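Local coordinates for erythrocyte membrane protein 1 (Plasmodium falciparum, PDB 6S8T) that binds the host receptor ICAM-1 through this DBLbeta domain, one piece of a much longer PfEMP1 cytoadhesion protein of the malaria parasite, at residues Val145-Ala148 / Ala149-Ala153; Asn256-Gln259 / Val260-Met264; Glu303-Cys306 / Lys307-Ser310; Lys362-Tyr365 / Glu366-Leu370; Asp385-Tyr388 / Gln389-His393. All coordinates share one frame; numbering follows the deposited sequence. Where two conformers were deposited one is given.

All five contacts are local, each joining successive turns of a helix or a turn and the helix after it, and they follow one another along this largely helical DBLbeta domain. Contacts 1 and 2 touch, their centres 9 Å apart, and mark the packing of helix 137-163 on helix 246-268 in the Duffy binding domain. Contacts 4 and 5, with centres 12 Å apart, mark that of helix 335-372 on helix 388-402, joined by the Lys364-Asp385 salt bridge and by Leu368. Contact 3, on helix 293-319, stands about 23 Å from contact 4 and 28 Å from contact 1, centre to centre. The five thus record separate parts of one helical scaffold.

Contact 1: residues Val145-Ala148 / Ala149-Ala153; sequences VQLA and AKMDA
Asp152 and Ala148 meet one turn apart on alpha-helix 137-163 of the Duffy binding domain, but the flat carboxylate takes no part: Asp152 touches Ala148 through CB alone, which lies 3.2 Å from Ala148 O. The other flat group, the amide of Gln146, likewise keeps its polar end off the neighbouring turn and reaches the next helix, where NE2 is hydrogen-bonded to the carbonyl O of Gln259 on helix 246-268. With CG of Asp152 anti to the backbone N (chi1 -169°), the carboxylate points to other parts of the domain. There OD1 forms a salt bridge with Arg89 and also accepts the N-H of Cys119, while OD2 is hydrogen-bonded to Ser185, so both oxygens of this buried acid are satisfied.

The four N-H groups from Ala149 to Asp152 bond to the carbonyls four residues back, Asp152 N lying 2.9 Å from Ala148 O. Val145 and Ala149 face helices 246-268 and 172-194: both touch Val260 of the former and Leu189 of the latter, and Ala149 also meets Met264 of helix 246-268. On another side Leu147 and Met151 run alongside each other. Met151 has two conformers, so its sulfur contact is doubtful as a fixed feature; in the conformer described, Leu147 CD1 lies 3.8 Å from Met151 SD.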
# COMPACT_ATOMS: atom_id res chain seq x y z
N VAL A 145 -4.29 -4.07 -17.80
CA VAL A 145 -4.17 -4.22 -16.36
C VAL A 145 -3.23 -5.38 -16.02
O VAL A 145 -2.43 -5.29 -15.08
CB VAL A 145 -5.56 -4.41 -15.72
CG1 VAL A 145 -5.43 -4.76 -14.24
CG2 VAL A 145 -6.39 -3.16 -15.90
N GLN A 146 -3.31 -6.47 -16.78
CA GLN A 146 -2.41 -7.60 -16.54
C GLN A 146 -0.98 -7.27 -16.95
O GLN A 146 -0.03 -7.75 -16.32
CB GLN A 146 -2.90 -8.84 -17.29
CG GLN A 146 -4.14 -9.47 -16.68
CD GLN A 146 -4.58 -10.72 -17.43
OE1 GLN A 146 -4.90 -10.67 -18.61
NE2 GLN A 146 -4.58 -11.85 -16.74
N LEU A 147 -0.80 -6.46 -18.00
CA LEU A 147 0.55 -6.04 -18.38
C LEU A 147 1.17 -5.17 -17.29
O LEU A 147 2.35 -5.35 -16.95
CB LEU A 147 0.52 -5.30 -19.71
CG LEU A 147 1.87 -4.75 -20.19
CD1 LEU A 147 2.81 -5.89 -20.56
CD2 LEU A 147 1.69 -3.81 -21.36
N ALA A 148 0.41 -4.23 -16.74
CA ALA A 148 0.93 -3.38 -15.68
C ALA A 148 1.24 -4.19 -14.43
O ALA A 148 2.27 -3.97 -13.77
CB ALA A 148 -0.05 -2.26 -15.37
N ALA A 149 0.37 -5.15 -14.08
CA ALA A 149 0.59 -5.95 -12.88
C ALA A 149 1.85 -6.81 -13.00
O ALA A 149 2.60 -6.95 -12.03
CB ALA A 149 -0.63 -6.83 -12.62
N LYS A 150 2.10 -7.38 -14.18
CA LYS A 150 3.26 -8.25 -14.35
C LYS A 150 4.56 -7.44 -14.35
O LYS A 150 5.54 -7.82 -13.70
CB LYS A 150 3.14 -9.07 -15.63
CG LYS A 150 4.42 -9.79 -16.03
CD LYS A 150 4.25 -10.64 -17.27
CE LYS A 150 5.57 -11.21 -17.74
NZ LYS A 150 6.55 -10.14 -18.12
N MET A 151 4.59 -6.33 -15.09
CA MET A 151 5.81 -5.52 -15.14
C MET A 151 6.09 -4.83 -13.82
O MET A 151 7.25 -4.63 -13.47
CB MET A 151 5.72 -4.50 -16.28
CG MET A 151 5.62 -5.12 -17.67
SD MET A 151 5.72 -3.92 -19.01
CE MET A 151 7.41 -3.33 -18.82
N ASP A 152 5.05 -4.45 -13.07
CA ASP A 152 5.29 -3.82 -11.78
C ASP A 152 5.81 -4.83 -10.76
O ASP A 152 6.68 -4.50 -9.95
CB ASP A 152 4.01 -3.14 -11.26
CG ASP A 152 4.27 -2.25 -10.06
OD1 ASP A 152 5.06 -1.29 -10.17
OD2 ASP A 152 3.67 -2.50 -8.99
N ALA A 153 5.30 -6.06 -10.80
CA ALA A 153 5.81 -7.11 -9.93
C ALA A 153 7.26 -7.44 -10.25
O ALA A 153 8.08 -7.65 -9.34
CB ALA A 153 4.94 -8.36 -10.03

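Contact 2: residues Asn256-Gln259 / Val260-Met264; sequences NRHQ and VWRAM
His258 and Arg262 meet one turn apart on alpha-helix 246-268 of the Duffy binding domain, and theirs is the main side-chain contact in a stretch otherwise held by backbone bonds. The backbone bonding is uneven. Trp261 N reaches Arg257 O at 3.1 Å and Arg262 N reaches His258 O at 2.9 Å, but Val260 N is shared between Asn256 O (3.3 Å) and, weakly, Arg257 O. Ala263 N to Gln259 O is also weak. This irregularity accompanies a kink, for the N atoms of His258 and Gln259 have no bond to the preceding turn.

Polar side-chain ends turn away from this helix to partners in neighbouring parts of the domain. Asn256 is gripped at both ends of its amide, OD1 by Ala41 N and ND2 by Leu39 O; Arg257 forms a salt bridge with Asp289; and Trp261 NE1 donates to Tyr280 O while its indole meets Phe186 edge-to-face.

The side-chain contact is made by the aliphatic CG and CD of Arg262, which pack against the imidazole at the exposed surface. A chi1 of 174° at His258 turns its ring toward the carbonyl side, where it meets the Arg262 chain obliquely, ring and guanidinium planes 40° apart. ND1 is hydrogen-bonded to Thr285 OG1, which helps fix the ring's rotation. The second ring nitrogen, His258 NE2, lies 3.6 Å from Arg262 CG and 3.4 Å from Arg262 CD.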
# COMPACT_ATOMS: atom_id res chain seq x y z
N ASN A 256 -12.54 -10.14 -12.23
CA ASN A 256 -11.24 -10.35 -12.87
C ASN A 256 -10.05 -10.19 -11.92
O ASN A 256 -8.91 -10.22 -12.39
CB ASN A 256 -11.07 -9.40 -14.06
CG ASN A 256 -12.16 -9.57 -15.10
OD1 ASN A 256 -12.22 -10.59 -15.78
ND2 ASN A 256 -13.01 -8.56 -15.24
N ARG A 257 -10.28 -10.04 -10.61
CA ARG A 257 -9.16 -9.80 -9.70
C ARG A 257 -8.19 -10.97 -9.66
O ARG A 257 -6.99 -10.77 -9.48
CB ARG A 257 -9.67 -9.49 -8.30
CG ARG A 257 -10.49 -10.61 -7.67
CD ARG A 257 -11.16 -10.15 -6.38
NE ARG A 257 -10.21 -9.91 -5.30
CZ ARG A 257 -9.80 -10.85 -4.45
NH1 ARG A 257 -10.24 -12.09 -4.56
NH2 ARG A 257 -8.93 -10.54 -3.49
N HIS A 258 -8.69 -12.20 -9.84
CA HIS A 258 -7.80 -13.35 -9.76
C HIS A 258 -6.87 -13.43 -10.96
O HIS A 258 -5.68 -13.75 -10.81
CB HIS A 258 -8.58 -14.65 -9.63
CG HIS A 258 -7.71 -15.86 -9.69
ND1 HIS A 258 -6.87 -16.22 -8.66
CD2 HIS A 258 -7.49 -16.76 -10.68
CE1 HIS A 258 -6.19 -17.30 -9.00
NE2 HIS A 258 -6.55 -17.65 -10.23
N GLN A 259 -7.38 -13.16 -12.17
CA GLN A 259 -6.52 -13.16 -13.34
C GLN A 259 -5.46 -12.08 -13.25
O GLN A 259 -4.38 -12.22 -13.84
CB GLN A 259 -7.35 -12.98 -14.61
CG GLN A 259 -8.24 -14.16 -14.95
CD GLN A 259 -9.08 -13.92 -16.19
OE1 GLN A 259 -10.17 -13.34 -16.11
NE2 GLN A 259 -8.58 -14.36 -17.34
N VAL A 260 -5.74 -11.00 -12.53
CA VAL A 260 -4.73 -9.97 -12.31
C VAL A 260 -3.62 -10.50 -11.42
O VAL A 260 -2.43 -10.33 -11.71
CB VAL A 260 -5.39 -8.70 -11.73
CG1 VAL A 260 -4.33 -7.69 -11.32
CG2 VAL A 260 -6.35 -8.09 -12.76
N TRP A 261 -3.99 -11.17 -10.32
CA TRP A 261 -2.99 -11.76 -9.43
C TRP A 261 -2.21 -12.87 -10.12
O TRP A 261 -1.04 -13.09 -9.78
CB TRP A 261 -3.66 -12.28 -8.16
CG TRP A 261 -2.70 -12.95 -7.21
CD1 TRP A 261 -2.65 -14.28 -6.90
CD2 TRP A 261 -1.66 -12.32 -6.46
NE1 TRP A 261 -1.64 -14.51 -5.99
CE2 TRP A 261 -1.02 -13.33 -5.71
CE3 TRP A 261 -1.21 -11.00 -6.35
CZ2 TRP A 261 0.05 -13.06 -4.86
CZ3 TRP A 261 -0.14 -10.74 -5.50
CH2 TRP A 261 0.47 -11.76 -4.77
N ARG A 262 -2.82 -13.58 -11.06
CA ARG A 262 -2.10 -14.61 -11.81
C ARG A 262 -0.96 -13.99 -12.62
O ARG A 262 0.10 -14.60 -12.78
CB ARG A 262 -3.05 -15.38 -12.72
CG ARG A 262 -3.68 -16.60 -12.07
CD ARG A 262 -4.65 -17.29 -13.02
NE ARG A 262 -4.10 -17.43 -14.37
CZ ARG A 262 -3.37 -18.46 -14.78
NH1 ARG A 262 -3.10 -19.46 -13.94
NH2 ARG A 262 -2.92 -18.50 -16.02
N ALA A 263 -1.18 -12.78 -13.15
CA ALA A 263 -0.12 -12.11 -13.90
C ALA A 263 1.06 -11.77 -13.01
O ALA A 263 2.21 -11.77 -13.48
CB ALA A 263 -0.68 -10.85 -14.57
N MET A 264 0.81 -11.48 -11.73
CA MET A 264 1.88 -11.23 -10.78
C MET A 264 2.53 -12.52 -10.28
O MET A 264 3.70 -12.49 -9.88
CB MET A 264 1.35 -10.42 -9.59
CG MET A 264 0.96 -8.98 -9.95
SD MET A 264 0.32 -8.05 -8.55
CE MET A 264 0.44 -6.37 -9.16

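Contact 3: residues Glu303-Cys306 / Lys307-Ser310; sequences EWFC and KMQS
Glu303 and Lys307 run side by side on alpha-helix 293-319, pointing the same way, yet each charge is answered by a different partner. This long helix of the DBLbeta domain packs against helices 335-372 and 137-163. Lys307 CE comes within 4.0 Å of Glu303 OE2, whereas Lys307 NZ stands 4.9 Å from Glu303 OE2, too far for a direct pair. Glu303 OE2 is instead doubly held, in a salt bridge with Arg180 and a hydrogen bond with Ser177 OG, and Lys307 NZ forms its salt bridge with Glu429. The opposite charges may still attract each other weakly at that distance.

Gln309 is likewise satisfied at both ends of its amide: NE2 is hydrogen-bonded to Tyr347 OH of helix 335-372, and OE1 accepts Thr431 N. Beside these contacts to the 429-431 region, Cys306 forms a disulfide with Cys430, tying the helix covalently to the same segment. The backbone donors of Lys307, Met308, Gln309 and Ser310 are all taken by the carbonyls four residues back, the Phe305 O to Gln309 N bond being 2.8 Å long.

Aromatic rings receive the aliphatic parts. Gln309 CB lies over one face of Phe305, toward its rim, and Met308 bends at chi2 and chi3 to bring CE to 3.5 Å from Phe305 CD1. Trp304 lies under the lysine chain, whose distant NZ offers at most a weak cation-pi attraction. The closer contact is a CH-pi interaction, with Lys307 CD over the face of the six-membered ring, 3.7 Å from Trp304 CE3.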
# COMPACT_ATOMS: atom_id res chain seq x y z
N GLU A 303 6.82 -0.38 8.74
CA GLU A 303 7.90 -1.29 8.35
C GLU A 303 9.12 -0.52 7.87
O GLU A 303 10.25 -0.82 8.27
CB GLU A 303 7.42 -2.27 7.27
CG GLU A 303 8.55 -3.14 6.71
CD GLU A 303 8.09 -4.14 5.65
OE1 GLU A 303 6.94 -4.04 5.18
OE2 GLU A 303 8.90 -5.02 5.29
N TRP A 304 8.92 0.49 7.02
CA TRP A 304 10.04 1.25 6.49
C TRP A 304 10.63 2.23 7.50
O TRP A 304 11.80 2.60 7.37
CB TRP A 304 9.64 1.97 5.20
CG TRP A 304 9.56 1.02 4.05
CD1 TRP A 304 8.44 0.38 3.59
CD2 TRP A 304 10.65 0.55 3.25
NE1 TRP A 304 8.77 -0.44 2.54
CE2 TRP A 304 10.12 -0.35 2.30
CE3 TRP A 304 12.02 0.82 3.22
CZ2 TRP A 304 10.91 -0.99 1.35
CZ3 TRP A 304 12.81 0.19 2.27
CH2 TRP A 304 12.25 -0.71 1.35
N PHE A 305 9.85 2.65 8.50
CA PHE A 305 10.43 3.40 9.61
C PHE A 305 11.38 2.53 10.42
O PHE A 305 12.43 2.99 10.87
CB PHE A 305 9.34 3.95 10.53
CG PHE A 305 9.86 4.36 11.89
CD1 PHE A 305 10.52 5.57 12.06
CD2 PHE A 305 9.71 3.52 12.99
CE1 PHE A 305 11.01 5.94 13.30
CE2 PHE A 305 10.21 3.89 14.23
CZ PHE A 305 10.86 5.10 14.39
N CYS A 306 11.01 1.26 10.64
CA CYS A 306 11.87 0.37 11.41
C CYS A 306 13.14 0.02 10.66
O CYS A 306 14.19 -0.18 11.29
CB CYS A 306 11.10 -0.90 11.80
SG CYS A 306 9.94 -0.66 13.19
N LYS A 307 13.09 -0.06 9.33
CA LYS A 307 14.31 -0.29 8.55
C LYS A 307 15.26 0.90 8.67
O LYS A 307 16.47 0.71 8.82
CB LYS A 307 13.97 -0.56 7.09
CG LYS A 307 13.31 -1.89 6.83
CD LYS A 307 13.03 -2.09 5.34
CE LYS A 307 12.64 -3.52 5.03
NZ LYS A 307 13.75 -4.47 5.33
N MET A 308 14.73 2.12 8.59
CA MET A 308 15.56 3.31 8.77
C MET A 308 16.10 3.38 10.19
O MET A 308 17.28 3.66 10.40
CB MET A 308 14.74 4.56 8.44
CG MET A 308 15.47 5.89 8.65
SD MET A 308 15.38 6.54 10.33
CE MET A 308 13.61 6.49 10.62
N GLN A 309 15.24 3.13 11.19
CA GLN A 309 15.66 3.21 12.58
C GLN A 309 16.75 2.19 12.89
O GLN A 309 17.73 2.51 13.56
CB GLN A 309 14.45 3.00 13.51
CG GLN A 309 14.72 3.26 14.99
CD GLN A 309 15.29 2.05 15.72
OE1 GLN A 309 15.08 0.91 15.32
NE2 GLN A 309 16.02 2.30 16.80
N SER A 310 16.59 0.97 12.39
CA SER A 310 17.59 -0.07 12.64
C SER A 310 18.93 0.28 12.00
O SER A 310 19.99 0.00 12.57
CB SER A 310 17.07 -1.41 12.12
OG SER A 310 17.97 -2.46 12.43

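Contact 4: residues Lys362-Tyr365 / Glu366-Leu370; sequences KDKY and EELYL
Tyr365 and Tyr369, one turn apart in the C-terminal part of the long helix 335-372 of the DBLbeta domain, send their rings out on the same side; the preceding part of this helix is predicted to be coiled coil. Followed outward from CB, Tyr365 turns its ring back along its own carbonyl side (chi1 -176°), which puts Glu366 N at the ring edge, near its plane, 3.6 Å from Tyr365 CD1. Farther out, CE1 makes a loose 4.5 Å approach to CD1 of Tyr369, and at the tip OH is hydrogen-bonded to the carbonyl O of Tyr414. Both tyrosine rings also meet Phe395 edge-to-face.

Lys364 leaves from another side of the helix. Its bent chain passes Leu368, with CE 4.1 Å from Leu368 CG, and its NZ forms a salt bridge with Asp385 OD2. On the exposed side Lys362 NZ and Asp363 OD1 form a salt bridge of 3.1 Å. A water donates to Asp363 OD1 (2.9 Å) and to Glu366 OE2 (2.5 Å); the second leg is short and uncertain, but the bridge may ease the repulsion between the two acids.

Routine i to i+4 bonds continue throughout. In the fold, Leu368 packs against Tyr388, Met391 and Phe395 of helix 388-402, while Tyr365 packs on Leu295 and Met298 of helix 293-319 and on Ala417 and Tyr420 of helix 417-424.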
# COMPACT_ATOMS: atom_id res chain seq x y z
N LYS A 362 -1.54 8.90 13.40
CA LYS A 362 -2.27 8.30 14.52
C LYS A 362 -3.45 9.16 14.95
O LYS A 362 -4.44 8.63 15.46
CB LYS A 362 -1.33 8.05 15.70
CG LYS A 362 -0.92 9.29 16.47
CD LYS A 362 -0.20 8.91 17.76
CE LYS A 362 0.37 10.13 18.46
NZ LYS A 362 -0.67 11.17 18.70
N ASP A 363 -3.36 10.48 14.76
CA ASP A 363 -4.49 11.34 15.07
C ASP A 363 -5.65 11.11 14.11
O ASP A 363 -6.81 11.08 14.52
CB ASP A 363 -4.06 12.81 15.05
CG ASP A 363 -3.25 13.20 16.27
OD1 ASP A 363 -3.08 12.35 17.17
OD2 ASP A 363 -2.77 14.35 16.33
N LYS A 364 -5.34 10.94 12.82
CA LYS A 364 -6.40 10.66 11.86
C LYS A 364 -7.03 9.29 12.11
O LYS A 364 -8.25 9.14 12.01
CB LYS A 364 -5.87 10.76 10.43
CG LYS A 364 -6.95 10.74 9.36
CD LYS A 364 -7.99 11.83 9.62
CE LYS A 364 -9.11 11.78 8.60
NZ LYS A 364 -8.61 11.99 7.22
N TYR A 365 -6.20 8.29 12.43
CA TYR A 365 -6.72 6.98 12.81
C TYR A 365 -7.75 7.10 13.92
O TYR A 365 -8.86 6.56 13.82
CB TYR A 365 -5.57 6.06 13.25
CG TYR A 365 -5.98 4.64 13.58
CD1 TYR A 365 -6.61 4.32 14.79
CD2 TYR A 365 -5.71 3.60 12.70
CE1 TYR A 365 -6.97 3.02 15.09
CE2 TYR A 365 -6.07 2.29 12.99
CZ TYR A 365 -6.70 2.01 14.18
OH TYR A 365 -7.05 0.71 14.47
N GLU A 366 -7.40 7.80 15.00
CA GLU A 366 -8.27 7.87 16.17
C GLU A 366 -9.55 8.65 15.87
O GLU A 366 -10.63 8.29 16.35
CB GLU A 366 -7.52 8.50 17.34
CG GLU A 366 -8.31 8.63 18.64
CD GLU A 366 -7.46 9.12 19.80
OE1 GLU A 366 -7.59 8.57 20.92
OE2 GLU A 366 -6.66 10.06 19.60
N GLU A 367 -9.44 9.71 15.06
CA GLU A 367 -10.62 10.48 14.69
C GLU A 367 -11.63 9.62 13.95
O GLU A 367 -12.84 9.68 14.23
CB GLU A 367 -10.20 11.68 13.83
CG GLU A 367 -11.35 12.52 13.32
CD GLU A 367 -10.87 13.75 12.57
OE1 GLU A 367 -9.86 14.35 12.99
OE2 GLU A 367 -11.50 14.12 11.56
N LEU A 368 -11.17 8.80 13.00
CA LEU A 368 -12.07 7.93 12.25
C LEU A 368 -12.64 6.81 13.12
O LEU A 368 -13.79 6.41 12.93
CB LEU A 368 -11.35 7.34 11.04
CG LEU A 368 -10.93 8.36 9.98
CD1 LEU A 368 -10.06 7.70 8.92
CD2 LEU A 368 -12.16 8.99 9.35
N TYR A 369 -11.84 6.30 14.06
CA TYR A 369 -12.32 5.22 14.92
C TYR A 369 -13.41 5.71 15.86
O TYR A 369 -14.40 5.01 16.10
CB TYR A 369 -11.15 4.64 15.71
CG TYR A 369 -11.47 3.34 16.43
CD1 TYR A 369 -11.30 2.12 15.79
CD2 TYR A 369 -11.92 3.35 17.74
CE1 TYR A 369 -11.58 0.93 16.45
CE2 TYR A 369 -12.20 2.17 18.40
CZ TYR A 369 -12.03 0.96 17.75
OH TYR A 369 -12.32 -0.21 18.41
N LEU A 370 -13.25 6.93 16.40
CA LEU A 370 -14.25 7.48 17.31
C LEU A 370 -15.56 7.79 16.58
O LEU A 370 -16.65 7.58 17.13
CB LEU A 370 -13.71 8.73 17.99
CG LEU A 370 -12.51 8.55 18.92
CD1 LEU A 370 -12.02 9.90 19.43
CD2 LEU A 370 -12.86 7.63 20.09
O HOH W 1 -4.27 10.40 19.03

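Contact 5: residues Asp385-Tyr388 / Gln389-His393; sequences DRDY and QQMVH
Different choices of chi1 at Asp387 and Tyr388 turn them to Met391 and Val392. Asp387 holds CG between its backbone N and carbonyl carbon (chi1 60°), which sets the carboxylate alongside the Met391 chain, itself bent at chi2 and chi3, with OD2 3.4 Å from Met391 CG. Tyr388 instead carries CG opposite the backbone N (chi1 -178°), laying its ring along the following turn under Val392.

That second pair is a CH-pi contact: Val392 CG2 lies over one face of the Tyr388 ring, 3.8 Å from its centroid and 17° off the normal, shifted toward the rim at CZ. At the ring's edge, near its plane, comes Gln389 OE1, 3.5 Å from Tyr388 CD2. The Asp387 carboxylate does not cap the helix; OD2 forms a salt bridge with Arg294, which is expected to favour its ionised form.

The first backbone N-H groups have no earlier helical carbonyl to use, and water serves them. One water accepts from Gln390 N (3.0 Å) and donates to Arg386 O; a second accepts from Gln389 N (2.9 Å) and reaches the same carbonyl weakly. Regular helical bonding begins with Met391 N to Asp387 O and Val392 N to Tyr388 O, both 2.9 Å.

Before it, Asp385 to Tyr388 form a type I beta turn, closed by a weak Tyr388 N to Asp385 O bond. The arrangement is thus the N-terminal start of helix 388-402, with Asp387 at the N-cap position and water in place of side-chain capping.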
# COMPACT_ATOMS: atom_id res chain seq x y z
N ASP A 385 -13.52 13.14 3.20
CA ASP A 385 -12.40 12.39 2.64
C ASP A 385 -12.89 11.38 1.61
O ASP A 385 -14.03 10.91 1.65
CB ASP A 385 -11.63 11.66 3.75
CG ASP A 385 -10.71 12.58 4.52
OD1 ASP A 385 -10.03 13.42 3.88
OD2 ASP A 385 -10.65 12.46 5.76
N ARG A 386 -12.01 11.05 0.67
CA ARG A 386 -12.36 10.11 -0.39
C ARG A 386 -12.66 8.72 0.16
O ARG A 386 -13.45 7.98 -0.42
CB ARG A 386 -11.23 10.04 -1.42
CG ARG A 386 -11.50 9.12 -2.61
CD ARG A 386 -10.41 9.26 -3.67
NE ARG A 386 -10.36 10.60 -4.23
CZ ARG A 386 -9.45 11.02 -5.10
NH1 ARG A 386 -8.50 10.20 -5.52
NH2 ARG A 386 -9.48 12.27 -5.56
N ASP A 387 -12.05 8.36 1.30
CA ASP A 387 -12.20 7.03 1.87
C ASP A 387 -13.02 7.02 3.15
O ASP A 387 -12.96 6.05 3.91
CB ASP A 387 -10.82 6.42 2.14
CG ASP A 387 -10.00 7.25 3.11
OD1 ASP A 387 -10.14 8.49 3.09
OD2 ASP A 387 -9.20 6.67 3.88
N TYR A 388 -13.79 8.08 3.42
CA TYR A 388 -14.51 8.16 4.69
C TYR A 388 -15.44 6.97 4.87
O TYR A 388 -15.38 6.28 5.90
CB TYR A 388 -15.29 9.48 4.78
CG TYR A 388 -16.02 9.64 6.09
CD1 TYR A 388 -15.34 10.03 7.24
CD2 TYR A 388 -17.38 9.39 6.19
CE1 TYR A 388 -16.00 10.17 8.44
CE2 TYR A 388 -18.05 9.54 7.38
CZ TYR A 388 -17.36 9.92 8.51
OH TYR A 388 -18.02 10.07 9.71
N GLN A 389 -16.29 6.70 3.88
CA GLN A 389 -17.27 5.62 4.00
C GLN A 389 -16.60 4.27 4.17
O GLN A 389 -17.03 3.46 5.01
CB GLN A 389 -18.18 5.59 2.77
CG GLN A 389 -19.06 6.82 2.60
CD GLN A 389 -20.11 6.93 3.69
OE1 GLN A 389 -20.02 7.77 4.58
NE2 GLN A 389 -21.13 6.08 3.61
N GLN A 390 -15.54 3.99 3.40
CA GLN A 390 -14.86 2.71 3.51
C GLN A 390 -14.19 2.55 4.87
O GLN A 390 -14.17 1.45 5.44
CB GLN A 390 -13.84 2.55 2.38
CG GLN A 390 -13.13 1.19 2.36
CD GLN A 390 -12.18 1.00 1.18
OE1 GLN A 390 -11.93 1.93 0.41
NE2 GLN A 390 -11.66 -0.21 1.02
N MET A 391 -13.64 3.64 5.42
CA MET A 391 -12.99 3.57 6.72
C MET A 391 -14.00 3.35 7.84
O MET A 391 -13.78 2.53 8.74
CB MET A 391 -12.17 4.83 6.98
CG MET A 391 -10.86 4.91 6.22
SD MET A 391 -9.67 3.62 6.68
CE MET A 391 -9.49 3.91 8.44
N VAL A 392 -15.12 4.08 7.81
CA VAL A 392 -16.11 3.95 8.88
C VAL A 392 -16.76 2.57 8.85
O VAL A 392 -16.98 1.95 9.90
CB VAL A 392 -17.16 5.07 8.79
CG1 VAL A 392 -18.32 4.79 9.73
CG2 VAL A 392 -16.53 6.42 9.11
N HIS A 393 -17.07 2.07 7.66
CA HIS A 393 -17.68 0.74 7.56
C HIS A 393 -16.74 -0.34 8.07
O HIS A 393 -17.17 -1.26 8.77
CB HIS A 393 -18.11 0.45 6.13
CG HIS A 393 -18.84 -0.84 5.97
ND1 HIS A 393 -18.31 -1.93 5.31
CD2 HIS A 393 -20.06 -1.24 6.42
CE1 HIS A 393 -19.17 -2.93 5.34
NE2 HIS A 393 -20.24 -2.54 6.01
O HOH W 2 -15.13 5.62 0.97
O HOH W 3 -16.36 8.22 1.40